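PDB 1O54: SAM-dependent O-methyltransferase from Thermotoga maritima, which catalyses the transfer of a methyl group from S-adenosyl-L-methionine to an oxygen of its acceptor. Local coordinates for the interface of chains A and B. Coordinates in Å, arbitrary orientation; residue numbers count along the deposited sequence, not the author numbering. Chains: chain A/B, SAM-dependent O-methyltransferase.

Contacts 1 and 2 are parts of one two-fold symmetric interface between two copies of the methyltransferase. Their C-alpha centres lie about 19 Å apart. Helix 82-87 serves both: chain A offers its start to contact 1, and chain B supplies B:Ile83 to contact 2. Helix 98-107 enters contact 2 from both chains, by its later part in chain A and its start in chain B. B:Asp109, just beyond it, serves contact 1. Contact 1 is mostly polar and contact 2 mostly apolar. Each recurs with the chains exchanged. The protein is a homotetramer built as a dimer of dimers, and this pairing is part of the deposited tetramer.

Contact 1: the interface of chains A and B. Residues chain A 79-82, 84, 132; chain B 109, 208.
A:Ser81 presses its CB against B:Asp109, 3.4 Å from the carboxylate carbon CG. The guanidinium of B:Arg208 lies beside the same CB, with CZ 3.9 Å from it. The carbon contact at A:Ser81 is small, and polar groups surround it. On one side, A:Arg132 reaches OD1 of B:Asp109 end-on with NH1 at 2.9 Å and NH2 at 3.2 Å. The oxygen lies in the guanidinium plane, but the arginine meets it from above the carboxylate plane. The backbone N of A:Leu82 adds a nearly straight bond of 3.0 Å to OD1 of B:Asp109. CB of A:Leu82 also lies over one face of the A:Arg132 guanidinium. With CG anti to its backbone N (chi1 -161°), B:Asp109 extends its carboxylate to these donors. Its OD2 connects through water to O of A:Pro80, but the two waters modelled there cannot both be fully present, so the bridge is doubtful in detail. On the other side, NH2 of B:Arg208 bonds O of A:Ile79 at 2.7 Å, almost head-on to the carbonyl (168° at O). NH2 of B:Arg208 also forms a longer salt bridge with OD2 of A:Asp84, at 4.0 Å. Their planes are turned 51° apart. N of A:Asp84 donates to OG of A:Ser81, and N of A:Ser81 to OD2 of A:Asp84, a capping box for helix 82-87 after strand 74-78. A:Arg132 comes from helix 125-134, B:Arg208 from strand 207-213, and B:Asp109 from the loop after helix 98-107.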
loop_
_atom_site.group_PDB
_atom_site.type_symbol
_atom_site.label_atom_id
_atom_site.label_comp_id
_atom_site.label_asym_id
_atom_site.label_seq_id
_atom_site.Cartn_x
_atom_site.Cartn_y
_atom_site.Cartn_z
ATOM N N ILE A 79 -19.384 -15.232 21.282
ATOM C CA ILE A 79 -20.563 -14.830 20.563
ATOM C C ILE A 79 -20.003 -14.258 19.258
ATOM O O ILE A 79 -19.201 -13.341 19.279
ATOM C CB ILE A 79 -21.354 -13.738 21.301
ATOM C CG1 ILE A 79 -21.858 -14.234 22.672
ATOM C CG2 ILE A 79 -22.538 -13.298 20.442
ATOM C CD1 ILE A 79 -22.670 -15.472 22.634
ATOM N N PRO A 80 -20.400 -14.790 18.123
ATOM C CA PRO A 80 -19.901 -14.261 16.848
ATOM C C PRO A 80 -20.310 -12.818 16.616
ATOM O O PRO A 80 -21.427 -12.397 16.973
ATOM C CB PRO A 80 -20.560 -15.153 15.782
ATOM C CG PRO A 80 -21.431 -16.069 16.472
ATOM C CD PRO A 80 -21.380 -15.847 17.945
ATOM N N SER A 81 -19.400 -12.085 16.013
ATOM C CA SER A 81 -19.692 -10.717 15.561
ATOM C C SER A 81 -20.341 -10.802 14.182
ATOM O O SER A 81 -20.328 -11.841 13.517
ATOM C CB SER A 81 -18.418 -9.875 15.473
ATOM O OG SER A 81 -17.504 -10.445 14.546
ATOM N N LEU A 82 -20.855 -9.667 13.728
ATOM C CA LEU A 82 -21.347 -9.582 12.375
ATOM C C LEU A 82 -20.224 -9.880 11.402
ATOM O O LEU A 82 -20.428 -10.614 10.470
ATOM C CB LEU A 82 -21.964 -8.215 12.158
ATOM C CG LEU A 82 -22.508 -7.973 10.757
ATOM C CD1 LEU A 82 -23.542 -9.002 10.389
ATOM C CD2 LEU A 82 -23.076 -6.577 10.634
ATOM N N ASP A 84 -17.659 -11.833 11.908
ATOM C CA ASP A 84 -17.529 -13.289 11.938
ATOM C C ASP A 84 -18.556 -13.979 11.063
ATOM O O ASP A 84 -18.207 -14.905 10.306
ATOM C CB ASP A 84 -17.651 -13.874 13.345
ATOM C CG ASP A 84 -16.558 -13.416 14.282
ATOM O OD1 ASP A 84 -15.391 -13.198 13.844
ATOM O OD2 ASP A 84 -16.785 -13.257 15.503
ATOM N N ARG A 132 -27.794 -1.981 10.610
ATOM C CA ARG A 132 -27.310 -1.569 11.929
ATOM C C ARG A 132 -27.262 -0.054 12.009
ATOM O O ARG A 132 -27.682 0.541 13.031
ATOM C CB ARG A 132 -25.941 -2.146 12.224
ATOM C CG ARG A 132 -25.984 -3.576 12.622
ATOM C CD ARG A 132 -24.690 -4.001 13.245
ATOM N NE ARG A 132 -24.832 -5.276 13.911
ATOM C CZ ARG A 132 -23.802 -5.920 14.457
ATOM N NH1 ARG A 132 -22.604 -5.395 14.408
ATOM N NH2 ARG A 132 -24.003 -7.064 15.065
ATOM N N ASP B 109 -17.804 -4.841 16.977
ATOM C CA ASP B 109 -19.169 -5.357 16.841
ATOM C C ASP B 109 -20.182 -4.476 17.567
ATOM O O ASP B 109 -21.183 -4.987 18.096
ATOM C CB ASP B 109 -19.269 -6.797 17.337
ATOM C CG ASP B 109 -20.512 -7.511 16.813
ATOM O OD1 ASP B 109 -20.859 -7.386 15.607
ATOM O OD2 ASP B 109 -21.173 -8.236 17.570
ATOM N N ARG B 208 -14.976 -7.254 23.559
ATOM C CA ARG B 208 -13.976 -6.886 22.578
ATOM C C ARG B 208 -13.276 -5.583 22.946
ATOM O O ARG B 208 -13.888 -4.587 23.359
ATOM C CB ARG B 208 -14.620 -6.749 21.223
ATOM C CG ARG B 208 -15.263 -8.044 20.743
ATOM C CD ARG B 208 -16.026 -7.931 19.425
ATOM N NE ARG B 208 -16.327 -9.294 18.926
ATOM C CZ ARG B 208 -17.397 -9.983 19.279
ATOM N NH1 ARG B 208 -18.269 -9.479 20.138
ATOM N NH2 ARG B 208 -17.595 -11.197 18.798
HETATM O O HOH W 1 -22.694 -10.266 17.841
HETATM O O HOH W 2 -20.936 -10.189 19.324
HETATM O O HOH W 3 -15.675 -11.762 17.026
#

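Contact 2: the interface of chains A and B. Residues chain A 103, 106-107; chain B 83, 98-99.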
loop_
_atom_site.group_PDB
_atom_site.type_symbol
_atom_site.label_atom_id
_atom_site.label_comp_id
_atom_site.label_asym_id
_atom_site.label_seq_id
_atom_site.Cartn_x
_atom_site.Cartn_y
_atom_site.Cartn_z
ATOM N N PHE A 103 -16.560 1.492 5.950
ATOM C CA PHE A 103 -16.166 2.761 5.383
ATOM C C PHE A 103 -17.292 3.353 4.524
ATOM O O PHE A 103 -17.623 4.556 4.634
ATOM C CB PHE A 103 -14.891 2.560 4.583
ATOM C CG PHE A 103 -14.411 3.808 3.879
ATOM C CD1 PHE A 103 -13.847 4.865 4.585
ATOM C CD2 PHE A 103 -14.480 3.892 2.501
ATOM C CE1 PHE A 103 -13.389 6.006 3.913
ATOM C CE2 PHE A 103 -14.006 4.986 1.841
ATOM C CZ PHE A 103 -13.457 6.046 2.542
ATOM N N MET A 106 -20.109 4.807 6.622
ATOM C CA MET A 106 -19.771 6.065 7.218
ATOM C C MET A 106 -19.731 7.152 6.172
ATOM O O MET A 106 -20.192 8.257 6.433
ATOM C CB MET A 106 -18.465 6.005 7.989
ATOM C CG MET A 106 -18.313 7.223 8.931
ATOM S SD MET A 106 -16.880 7.079 9.978
ATOM C CE MET A 106 -16.945 8.690 10.904
ATOM N N MET A 107 -19.175 6.859 4.999
ATOM C CA MET A 107 -19.117 7.873 3.904
ATOM C C MET A 107 -20.527 8.303 3.450
ATOM O O MET A 107 -20.725 9.500 3.115
ATOM C CB MET A 107 -18.312 7.383 2.710
ATOM C CG MET A 107 -16.811 7.247 3.012
ATOM S SD MET A 107 -15.977 8.824 2.924
ATOM C CE MET A 107 -15.693 8.860 1.069
ATOM N N ILE B 83 -18.514 12.691 9.021
ATOM C CA ILE B 83 -17.134 12.815 8.489
ATOM C C ILE B 83 -16.774 14.257 8.217
ATOM O O ILE B 83 -15.701 14.766 8.645
ATOM C CB ILE B 83 -16.953 11.985 7.209
ATOM C CG1 ILE B 83 -16.902 10.495 7.535
ATOM C CG2 ILE B 83 -15.644 12.386 6.493
ATOM C CD1 ILE B 83 -16.852 9.548 6.309
ATOM N N PRO B 98 -11.755 8.866 10.376
ATOM C CA PRO B 98 -12.842 8.013 9.889
ATOM C C PRO B 98 -12.471 6.695 9.234
ATOM O O PRO B 98 -13.156 5.699 9.458
ATOM C CB PRO B 98 -13.509 8.903 8.830
ATOM C CG PRO B 98 -13.360 10.269 9.409
ATOM C CD PRO B 98 -11.944 10.285 9.964
ATOM N N LYS B 99 -11.413 6.674 8.411
ATOM C CA LYS B 99 -10.974 5.405 7.811
ATOM C C LYS B 99 -10.679 4.369 8.905
ATOM O O LYS B 99 -10.885 3.170 8.726
ATOM C CB LYS B 99 -9.721 5.589 6.931
ATOM C CG LYS B 99 -8.397 5.879 7.672
ATOM C CD LYS B 99 -7.206 5.707 6.730
ATOM C CE LYS B 99 -5.910 5.627 7.420
ATOM N NZ LYS B 99 -5.585 4.341 8.015
HETATM O O HOH W 4 -20.366 10.529 8.037
#
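B:Ile83 packs against A:Met106 and A:Met107 at the end of helix 98-107. The protein belongs to the TRM61 family of class I-like SAM-binding methyltransferases, and this patch joins two of its subunits. The apolar contacts are centred on B:Ile83, which hides 71 Å² of its surface. Its CD1 reaches SD of A:Met107 at 3.6 Å and CG of A:Met106 at 3.8 Å. It is thus shared by both methionines. CG1 of B:Ile83 lies alongside A:Met106, 3.8 Å from both its CG and its terminal methyl CE. The two side chains cross obliquely. The shapes of the methionines differ. A:Met106 is extended beyond CG, with CG anti to the backbone N (chi1 -164°), and carries its thioether across to the partner. A:Met107 bends at chi2 and chi3, and it meets CD1 of B:Ile83 with SD and, less closely, with CG.

A second apolar contact joins A:Met106 to B:Pro98, the first residue of helix 98-107. SD of A:Met106 lies 4.0 Å from CB of the proline ring, and CE is equally near that CB. B:Lys99 contributes its backbone side: its CA lies 4.4 Å from CD1 of A:Phe103. Within chain A, CG of A:Met107 sits over one face of the A:Phe103 ring, 3.6 Å above its plane and towards the rim.

A polar link here runs through water. One water bonds O of A:Met106 at 2.8 Å and N of B:Ile83 at 3.0 Å. It connects a last-turn carbonyl of helix 98-107 in chain A to a first-turn amide of helix 82-87 in chain B.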